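Local coordinates for beta-galactosidase (Bacillus circulans subsp. alkalophilus, PDB 3TTY), which hydrolyses beta-galactosides to release galactose, acting as a trimeric glycoside hydrolase whose catalytic domain is a TIM barrel, at residues 51-54 with 55-58; 260-263 with 264-267. All coordinates share one frame; numbering follows the deposited sequence.

Interaction 1 of 2, residues 51-54 with 55-58; sequences QRDE and VSYD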
loop_
_atom_site.group_PDB
_atom_site.type_symbol
_atom_site.label_atom_id
_atom_site.label_comp_id
_atom_site.label_asym_id
_atom_site.label_seq_id
_atom_site.Cartn_x
_atom_site.Cartn_y
_atom_site.Cartn_z
ATOM N N GLN A 51 -2.004 39.431 -10.326
ATOM C CA GLN A 51 -1.432 40.085 -9.154
ATOM C C GLN A 51 -0.037 39.572 -8.790
ATOM O O GLN A 51 0.116 38.452 -8.305
ATOM C CB GLN A 51 -2.391 39.950 -7.975
ATOM C CG GLN A 51 -2.008 40.774 -6.739
ATOM C CD GLN A 51 -2.797 40.352 -5.504
ATOM O OE1 GLN A 51 -3.762 39.593 -5.597
ATOM N NE2 GLN A 51 -2.373 40.825 -4.341
ATOM N N ARG A 52 0.976 40.408 -9.000
ATOM C CA ARG A 52 2.366 39.982 -8.825
ATOM C C ARG A 52 2.942 40.281 -7.431
ATOM O O ARG A 52 4.047 39.849 -7.105
ATOM C CB ARG A 52 3.243 40.642 -9.886
ATOM C CG ARG A 52 3.217 42.156 -9.826
ATOM C CD ARG A 52 4.596 42.729 -10.120
ATOM N NE ARG A 52 5.021 42.471 -11.494
ATOM C CZ ARG A 52 6.268 42.162 -11.864
ATOM N NH1 ARG A 52 7.242 42.052 -10.954
ATOM N NH2 ARG A 52 6.538 41.957 -13.155
ATOM N N ASP A 53 2.206 41.063 -6.645
ATOM C CA ASP A 53 2.578 41.377 -5.268
ATOM C C ASP A 53 1.361 41.942 -4.530
ATOM O O ASP A 53 0.273 42.003 -5.096
ATOM C CB ASP A 53 3.792 42.318 -5.194
ATOM C CG ASP A 53 3.500 43.710 -5.748
ATOM O OD1 ASP A 53 2.327 44.145 -5.682
ATOM O OD2 ASP A 53 4.447 44.365 -6.244
ATOM N N GLU A 54 1.544 42.363 -3.285
ATOM C CA GLU A 54 0.409 42.701 -2.424
ATOM C C GLU A 54 -0.382 43.887 -2.946
ATOM O O GLU A 54 -1.528 44.113 -2.553
ATOM C CB GLU A 54 0.878 42.990 -0.993
ATOM C CG GLU A 54 1.572 41.803 -0.317
ATOM C CD GLU A 54 3.084 41.855 -0.437
ATOM O OE1 GLU A 54 3.582 42.384 -1.449
ATOM O OE2 GLU A 54 3.782 41.388 0.500
ATOM N N VAL A 55 0.231 44.618 -3.863
ATOM C CA VAL A 55 -0.232 45.948 -4.204
ATOM C C VAL A 55 -0.544 46.146 -5.702
ATOM O O VAL A 55 -1.187 47.120 -6.082
ATOM C CB VAL A 55 0.842 46.960 -3.712
ATOM C CG1 VAL A 55 1.307 47.885 -4.824
ATOM C CG2 VAL A 55 0.349 47.700 -2.487
ATOM N N SER A 56 -0.108 45.219 -6.549
ATOM C CA SER A 56 -0.161 45.431 -7.997
ATOM C C SER A 56 -1.147 44.511 -8.703
ATOM O O SER A 56 -1.119 43.303 -8.497
ATOM C CB SER A 56 1.227 45.255 -8.612
ATOM O OG SER A 56 2.170 46.112 -7.994
ATOM N N TYR A 57 -2.001 45.100 -9.543
ATOM C CA TYR A 57 -3.017 44.371 -10.301
ATOM C C TYR A 57 -2.986 44.751 -11.790
ATOM O O TYR A 57 -3.038 45.929 -12.149
ATOM C CB TYR A 57 -4.426 44.627 -9.729
ATOM C CG TYR A 57 -4.622 44.147 -8.296
ATOM C CD1 TYR A 57 -5.120 42.879 -8.026
ATOM C CD2 TYR A 57 -4.304 44.960 -7.221
ATOM C CE1 TYR A 57 -5.291 42.437 -6.726
ATOM C CE2 TYR A 57 -4.475 44.524 -5.909
ATOM C CZ TYR A 57 -4.968 43.269 -5.674
ATOM O OH TYR A 57 -5.139 42.845 -4.383
ATOM N N ASP A 58 -2.910 43.746 -12.654
ATOM C CA ASP A 58 -2.912 43.980 -14.088
ATOM C C ASP A 58 -4.041 43.215 -14.766
ATOM O O ASP A 58 -4.057 41.989 -14.764
ATOM C CB ASP A 58 -1.568 43.607 -14.713
ATOM C CG ASP A 58 -1.570 43.790 -16.225
ATOM O OD1 ASP A 58 -2.151 44.786 -16.709
ATOM O OD2 ASP A 58 -1.014 42.929 -16.932
HETATM O O HOH W 1 -6.058 40.450 -4.233
HETATM O O HOH W 2 4.962 47.039 -6.638
HETATM O O HOH W 3 -4.397 44.446 -2.519
#
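Gln51 sends CG away from its own backbone N (chi1 -171°) and stays extended beyond it, which lays its side chain alongside Tyr57, both pointing the same way. Asp53 instead turns CG between its backbone N and carbonyl carbon (chi1 66°), which carries the carboxylate back over the turn. At the Gln51 end, CG sits over one face of the Tyr57 ring, 4.0 Å from its centroid, in a CH-pi contact. The amide continues past CE1 toward the hydroxyl, its plane tilted 32° from the ring. Gln51 NE2 donates to Asp53 O (3.0 Å) from above the carbonyl plane, which helps fix the rotation of the amide. One water joins Gln51 OE1 to Tyr57 OH, and a second donates to both Tyr57 OH and Glu54 O; both lie at the ring edge, in its plane.

At the reversal, Asp53 forms an Asx turn: Asp53 OD1 accepts Val55 N at 2.8 Å on its anti side, tilted out of the carboxylate plane, and takes a weaker, more bent bond from Ser56 N, also 2.8 Å. Ser56 OG lies 3.0 Å from Asp53 OD1, and a water held by Asp53 OD2 stands beside that hydroxyl. Gathering amide N-H groups in this way would probably stabilise the carboxylate as an anion.

The loop links helix 47-50 to helix 60-71. Gln51 OE1 also binds Trp47 NE1, Glu54 reaches Tyr93 beyond helix 87-92, and Tyr57 packs on Tyr124 and Ile127 of helix 119-135.

Interaction 2 of 2, residues 260-263 with 264-267; sequences LDYF and KWAK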
loop_
_atom_site.group_PDB
_atom_site.type_symbol
_atom_site.label_atom_id
_atom_site.label_comp_id
_atom_site.label_asym_id
_atom_site.label_seq_id
_atom_site.Cartn_x
_atom_site.Cartn_y
_atom_site.Cartn_z
ATOM N N LEU A 260 -17.308 17.180 0.972
ATOM C CA LEU A 260 -18.106 18.380 1.206
ATOM C C LEU A 260 -19.602 18.065 1.220
ATOM O O LEU A 260 -20.080 17.251 0.431
ATOM C CB LEU A 260 -17.803 19.411 0.117
ATOM C CG LEU A 260 -16.758 20.501 0.393
ATOM C CD1 LEU A 260 -15.848 20.197 1.570
ATOM C CD2 LEU A 260 -15.963 20.837 -0.867
ATOM N N ASP A 261 -20.341 18.721 2.106
ATOM C CA ASP A 261 -21.791 18.546 2.173
ATOM C C ASP A 261 -22.467 19.453 1.147
ATOM O O ASP A 261 -22.837 20.578 1.455
ATOM C CB ASP A 261 -22.295 18.884 3.577
ATOM C CG ASP A 261 -23.773 18.617 3.751
ATOM O OD1 ASP A 261 -24.468 18.316 2.748
ATOM O OD2 ASP A 261 -24.240 18.711 4.905
ATOM N N TYR A 262 -22.630 18.961 -0.075
ATOM C CA TYR A 262 -23.094 19.813 -1.167
ATOM C C TYR A 262 -24.512 20.350 -0.978
ATOM O O TYR A 262 -24.832 21.432 -1.474
ATOM C CB TYR A 262 -22.956 19.099 -2.514
ATOM C CG TYR A 262 -21.550 19.141 -3.081
ATOM C CD1 TYR A 262 -20.705 20.207 -2.810
ATOM C CD2 TYR A 262 -21.067 18.114 -3.886
ATOM C CE1 TYR A 262 -19.414 20.258 -3.336
ATOM C CE2 TYR A 262 -19.789 18.164 -4.414
ATOM C CZ TYR A 262 -18.968 19.235 -4.137
ATOM O OH TYR A 262 -17.697 19.288 -4.662
ATOM N N PHE A 263 -25.353 19.610 -0.262
ATOM C CA PHE A 263 -26.704 20.083 0.032
ATOM C C PHE A 263 -26.659 21.415 0.740
ATOM O O PHE A 263 -27.405 22.329 0.405
ATOM C CB PHE A 263 -27.513 19.049 0.828
ATOM C CG PHE A 263 -28.093 17.971 -0.033
ATOM C CD1 PHE A 263 -29.045 18.276 -0.988
ATOM C CD2 PHE A 263 -27.657 16.667 0.068
ATOM C CE1 PHE A 263 -29.568 17.298 -1.797
ATOM C CE2 PHE A 263 -28.175 15.684 -0.750
ATOM C CZ PHE A 263 -29.126 15.997 -1.677
ATOM N N LYS A 264 -25.751 21.526 1.697
ATOM C CA LYS A 264 -25.539 22.762 2.419
ATOM C C LYS A 264 -24.858 23.805 1.520
ATOM O O LYS A 264 -25.161 24.998 1.588
ATOM C CB LYS A 264 -24.724 22.465 3.679
ATOM C CG LYS A 264 -24.293 23.678 4.458
ATOM C CD LYS A 264 -23.852 23.269 5.858
ATOM C CE LYS A 264 -23.290 24.454 6.648
ATOM N NZ LYS A 264 -23.048 24.069 8.077
ATOM N N TRP A 265 -23.954 23.360 0.653
ATOM C CA TRP A 265 -23.332 24.282 -0.299
ATOM C C TRP A 265 -24.355 24.915 -1.253
ATOM O O TRP A 265 -24.318 26.121 -1.493
ATOM C CB TRP A 265 -22.217 23.590 -1.092
ATOM C CG TRP A 265 -20.891 23.548 -0.370
ATOM C CD1 TRP A 265 -20.589 22.822 0.750
ATOM C CD2 TRP A 265 -19.689 24.256 -0.731
ATOM N NE1 TRP A 265 -19.281 23.056 1.124
ATOM C CE2 TRP A 265 -18.707 23.929 0.231
ATOM C CE3 TRP A 265 -19.355 25.142 -1.765
ATOM C CZ2 TRP A 265 -17.412 24.445 0.186
ATOM C CZ3 TRP A 265 -18.060 25.669 -1.804
ATOM C CH2 TRP A 265 -17.105 25.316 -0.833
ATOM N N ALA A 266 -25.270 24.101 -1.782
ATOM C CA ALA A 266 -26.144 24.530 -2.871
ATOM C C ALA A 266 -27.100 25.641 -2.443
ATOM O O ALA A 266 -27.523 26.460 -3.265
ATOM C CB ALA A 266 -26.919 23.338 -3.459
ATOM N N LYS A 267 -27.428 25.677 -1.156
ATOM C CA LYS A 267 -28.316 26.705 -0.633
ATOM C C LYS A 267 -27.687 28.081 -0.800
ATOM O O LYS A 267 -28.394 29.087 -0.910
ATOM C CB LYS A 267 -28.645 26.443 0.836
ATOM C CG LYS A 267 -29.399 25.136 1.078
ATOM C CD LYS A 267 -29.724 24.974 2.571
ATOM C CE LYS A 267 -30.454 23.667 2.868
ATOM N NZ LYS A 267 -31.714 23.540 2.077
#
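The carbonyl oxygen of Asp261 meets both the backbone and the ring of Trp265. Asp261 O accepts Trp265 N at 3.1 Å, in the carbonyl plane, and also lies at the edge of the indole, in its plane, 3.3 Å from Trp265 CD1. Lys264 N adds a weak bond to it. Asp261 holds the N-cap position, at the centre of an inverse gamma turn, and the next helical bond runs from Ala266 N to Tyr262 O at 2.7 Å.

Trp265 CG lies anti to its own carbonyl carbon (chi1 -83°), turning the indole back toward Leu260 and Tyr262. Leu260 CD2 lies over one indole face, near the rim, while Leu260 CG is 3.7 Å from Trp265 NE1. Tyr262 points its edge at the face of the five-membered ring in a T-shaped pair, planes at 89°. Were the indole cut back to an alanine, the Tyr262 edge and Leu260 would probably lose their aromatic surface, and Ser226 OG its N-H partner.

Helix 262-266 belongs to the beta-alpha-beta unit between barrel strands 249-253 and 273-275. Trp265 rests on Thr251 of the first strand and, with Lys264, touches helix 215-243 at Leu230; Tyr262 and Phe263 meet Trp405 of helix 405-413.

In the fold
From the N terminus, the chain passes barrel strand 39-42 and helix 47-50 before interaction 1 closes the short turn leading into helix 60-71 and on to strand 75-79. Much later, after strand 249-253, interaction 2 forms the start and first turn of helix 262-266 in the crossover to strand 273-275. The two contacts therefore follow in series, neither nesting nor crossing, with centres about 33 Å apart. Residues 51-58 lie on the periphery, where Arg52 packs on Tyr192 of the second subunit. Residues 260-267 lie deeper, near the chain centre, with the side chain of Tyr262 about 10 Å from the bound galactose, and join the barrel to helix 405-413.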